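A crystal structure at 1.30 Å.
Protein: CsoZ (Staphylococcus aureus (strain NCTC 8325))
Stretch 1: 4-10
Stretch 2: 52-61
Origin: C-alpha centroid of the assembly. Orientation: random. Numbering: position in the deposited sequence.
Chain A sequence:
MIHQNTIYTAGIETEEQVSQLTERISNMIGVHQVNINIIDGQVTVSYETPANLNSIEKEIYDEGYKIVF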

# COMPACT_ATOMS: atom_id res chain seq x y z
N GLN A 4 -9.37 6.39 4.14
CA GLN A 4 -9.09 4.99 4.20
C GLN A 4 -9.41 4.42 2.85
O GLN A 4 -10.47 4.69 2.27
CB GLN A 4 -9.90 4.29 5.29
CG GLN A 4 -9.45 2.83 5.45
CD GLN A 4 -9.84 2.14 6.73
OE1 GLN A 4 -9.20 1.15 7.12
NE2 GLN A 4 -10.88 2.66 7.42
N ASN A 5 -8.52 3.61 2.34
CA ASN A 5 -8.73 2.89 1.07
C ASN A 5 -8.27 1.46 1.19
O ASN A 5 -7.30 1.14 1.92
CB ASN A 5 -7.92 3.49 -0.06
CG ASN A 5 -8.45 4.72 -0.63
OD1 ASN A 5 -8.40 5.79 -0.04
ND2 ASN A 5 -8.98 4.60 -1.86
N THR A 6 -8.95 0.62 0.44
CA THR A 6 -8.47 -0.73 0.12
C THR A 6 -7.99 -0.70 -1.29
O THR A 6 -8.73 -0.32 -2.19
CB THR A 6 -9.55 -1.76 0.34
OG1 THR A 6 -10.03 -1.68 1.68
CG2 THR A 6 -9.02 -3.16 0.02
N ILE A 7 -6.74 -1.04 -1.48
CA ILE A 7 -6.09 -1.08 -2.77
C ILE A 7 -5.93 -2.54 -3.16
O ILE A 7 -5.38 -3.33 -2.35
CB ILE A 7 -4.74 -0.37 -2.76
CG1 ILE A 7 -4.89 1.06 -2.25
CG2 ILE A 7 -4.10 -0.46 -4.10
CD1 ILE A 7 -3.58 1.75 -1.93
N TYR A 8 -6.40 -2.90 -4.33
CA TYR A 8 -6.42 -4.29 -4.75
C TYR A 8 -5.25 -4.57 -5.64
O TYR A 8 -5.19 -4.15 -6.79
CB TYR A 8 -7.73 -4.61 -5.45
CG TYR A 8 -8.91 -4.52 -4.53
CD1 TYR A 8 -9.49 -3.28 -4.23
CD2 TYR A 8 -9.42 -5.66 -3.91
CE1 TYR A 8 -10.56 -3.20 -3.36
CE2 TYR A 8 -10.52 -5.55 -3.08
CZ TYR A 8 -11.07 -4.32 -2.80
OH TYR A 8 -12.17 -4.23 -1.96
N THR A 9 -4.23 -5.18 -5.06
CA THR A 9 -2.97 -5.41 -5.77
C THR A 9 -2.93 -6.80 -6.35
O THR A 9 -3.70 -7.69 -5.96
CB THR A 9 -1.75 -5.21 -4.91
OG1 THR A 9 -1.58 -6.30 -4.01
CG2 THR A 9 -1.81 -3.91 -4.15
N ALA A 10 -1.95 -7.01 -7.22
CA ALA A 10 -1.57 -8.30 -7.73
C ALA A 10 -0.06 -8.33 -7.79
O ALA A 10 0.59 -7.31 -8.09
CB ALA A 10 -2.19 -8.50 -9.11
N ASN A 52 -1.32 10.58 -0.50
CA ASN A 52 -2.55 10.49 -1.23
C ASN A 52 -2.57 9.17 -1.94
O ASN A 52 -1.58 8.46 -1.98
CB ASN A 52 -2.74 11.67 -2.18
CG ASN A 52 -1.55 11.90 -3.05
OD1 ASN A 52 -1.17 11.09 -3.88
ND2 ASN A 52 -0.93 13.06 -2.83
N LEU A 53 -3.72 8.82 -2.49
CA LEU A 53 -3.84 7.50 -3.11
C LEU A 53 -2.81 7.35 -4.19
O LEU A 53 -2.18 6.30 -4.36
CB LEU A 53 -5.24 7.29 -3.62
CG LEU A 53 -5.53 5.93 -4.19
CD1 LEU A 53 -5.33 4.87 -3.18
CD2 LEU A 53 -6.94 5.87 -4.76
N ASN A 54 -2.66 8.38 -5.04
CA ASN A 54 -1.75 8.26 -6.12
C ASN A 54 -0.31 7.97 -5.70
O ASN A 54 0.40 7.20 -6.34
CB ASN A 54 -1.79 9.48 -7.06
CG ASN A 54 -3.01 9.49 -7.94
OD1 ASN A 54 -3.83 8.58 -7.94
ND2 ASN A 54 -3.17 10.60 -8.66
N SER A 55 0.14 8.64 -4.65
CA SER A 55 1.54 8.45 -4.21
C SER A 55 1.70 7.05 -3.56
O SER A 55 2.74 6.45 -3.73
CB SER A 55 1.99 9.56 -3.25
OG SER A 55 1.25 9.64 -2.02
N ILE A 56 0.68 6.57 -2.87
CA ILE A 56 0.73 5.20 -2.32
C ILE A 56 0.79 4.19 -3.44
O ILE A 56 1.57 3.25 -3.46
CB ILE A 56 -0.44 4.99 -1.41
CG1 ILE A 56 -0.34 5.90 -0.20
CG2 ILE A 56 -0.52 3.54 -0.97
CD1 ILE A 56 -1.62 5.99 0.63
N GLU A 57 -0.09 4.40 -4.43
CA GLU A 57 -0.10 3.53 -5.58
C GLU A 57 1.20 3.53 -6.37
O GLU A 57 1.63 2.51 -6.86
CB GLU A 57 -1.32 3.83 -6.47
CG GLU A 57 -2.60 3.50 -5.69
CD GLU A 57 -3.84 3.68 -6.45
OE1 GLU A 57 -3.85 4.61 -7.35
OE2 GLU A 57 -4.76 2.87 -6.21
N LYS A 58 1.82 4.70 -6.46
CA LYS A 58 3.07 4.78 -7.15
C LYS A 58 4.11 3.89 -6.46
O LYS A 58 4.91 3.25 -7.13
CB LYS A 58 3.54 6.22 -7.22
CG LYS A 58 4.92 6.38 -7.83
CD LYS A 58 5.37 7.82 -7.99
CE LYS A 58 6.64 7.92 -8.82
NZ LYS A 58 7.82 7.37 -8.13
N GLU A 59 4.12 3.88 -5.14
CA GLU A 59 5.06 3.01 -4.43
C GLU A 59 4.82 1.55 -4.72
O GLU A 59 5.76 0.78 -4.93
CB GLU A 59 5.01 3.26 -2.95
CG GLU A 59 5.96 2.39 -2.14
CD GLU A 59 7.41 2.57 -2.49
OE1 GLU A 59 7.83 3.68 -2.84
OE2 GLU A 59 8.24 1.65 -2.32
N ILE A 60 3.54 1.18 -4.79
CA ILE A 60 3.18 -0.20 -5.18
C ILE A 60 3.75 -0.54 -6.51
O ILE A 60 4.33 -1.60 -6.71
CB ILE A 60 1.69 -0.40 -5.02
CG1 ILE A 60 1.29 -0.24 -3.56
CG2 ILE A 60 1.24 -1.74 -5.59
CD1 ILE A 60 -0.23 -0.13 -3.33
N TYR A 61 3.52 0.33 -7.49
CA TYR A 61 4.03 0.13 -8.82
C TYR A 61 5.56 0.13 -8.87
O TYR A 61 6.19 -0.65 -9.60
CB TYR A 61 3.45 1.16 -9.81
CG TYR A 61 2.18 0.66 -10.42
CD1 TYR A 61 1.03 0.61 -9.67
CD2 TYR A 61 2.15 0.16 -11.69
CE1 TYR A 61 -0.12 0.07 -10.19
CE2 TYR A 61 0.98 -0.35 -12.23
CZ TYR A 61 -0.13 -0.43 -11.45
OH TYR A 61 -1.30 -0.99 -11.90

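Strand 4-10 and helix 53-61 run nearly parallel, their N-to-C directions 12° apart and their axes 10.6 Å apart at closest approach. The near alignment keeps them in register along the contact: Asn5 CA lies 7.9 Å from Leu53 CA, Ile7 CA lies 8.1 Å from Glu57 CA, and Thr9 CA lies 8.1 Å from Ile60 CA. No hydrogen bond crosses between the stretches, so the 264 Å² buried, both sides summed, must be read as a matter of side-chain packing.

The strand's alternation selects its contributors. The CA-to-CB bonds of Asn5, Ile7 and Thr9 point toward the helix, while those of Thr6 and Tyr8 point away and their side chains stay at least 8.0 Å from it. On the helix, Leu53, Ile56 and Ile60 point toward the strand; steps of three and four residues bring them onto one face.

Ile7 is the main bump, with 81 Å² covered, the largest share of any residue here. Its chi1 of -54° (m) and chi2 of 168° (t) extend Ile7 CD1 between Leu53 and Ile56, 3.8 Å from Leu53 CD1 and 3.7 Å from Ile56 CG2. Both branches meet Ile60: Ile7 CG2 lies 4.0 Å and Ile7 CD1 4.1 Å from Ile60 CD1. A branched aliphatic residue suits this place: its methyls broaden the bump, with CD1 at the meeting point of Leu53, Ile56 and Ile60 and CG2 also against Ile60 and Glu57. The hollow that receives it is thus walled by Leu53, Ile56 and Ile60, with Glu57 at its margin: the CA-to-CB bond of Glu57 points sideways, but the side chain's end comes nearer, placing Glu57 OE2 4.0 Å from Ile7 CG2, a packing contact.

At the start of the contact, Leu53 (chi1 t, chi2 p) touches two strand residues: Leu53 CD1 lies 3.8 Å from Ile7 CD1 and 3.9 Å from Asn5 ND2, and Leu53 CD2 lies 3.8 Å from Asn5 ND2, so Asn5 rests against both methyls. Asn5 is partly exposed, and its OD1 is hydrogen-bonded elsewhere in the structure. Farther along, buried Thr9 turns its methyl to the helix, with Thr9 CG2 4.0 Å from Ile60 CG2. Its OG1 is satisfied elsewhere in the structure, so the residue can present an apolar surface here without leaving its hydroxyl unpaired.

Outside the contact, Asn52 caps the helix: Ser55 N donates to Asn52 OD1 at 2.9 Å, with an N-H...acceptor angle of 150°. The backbone bond from Ile56 N to Asn52 O, 3.1 Å, is the first of the helix's backbone bonds in this stretch.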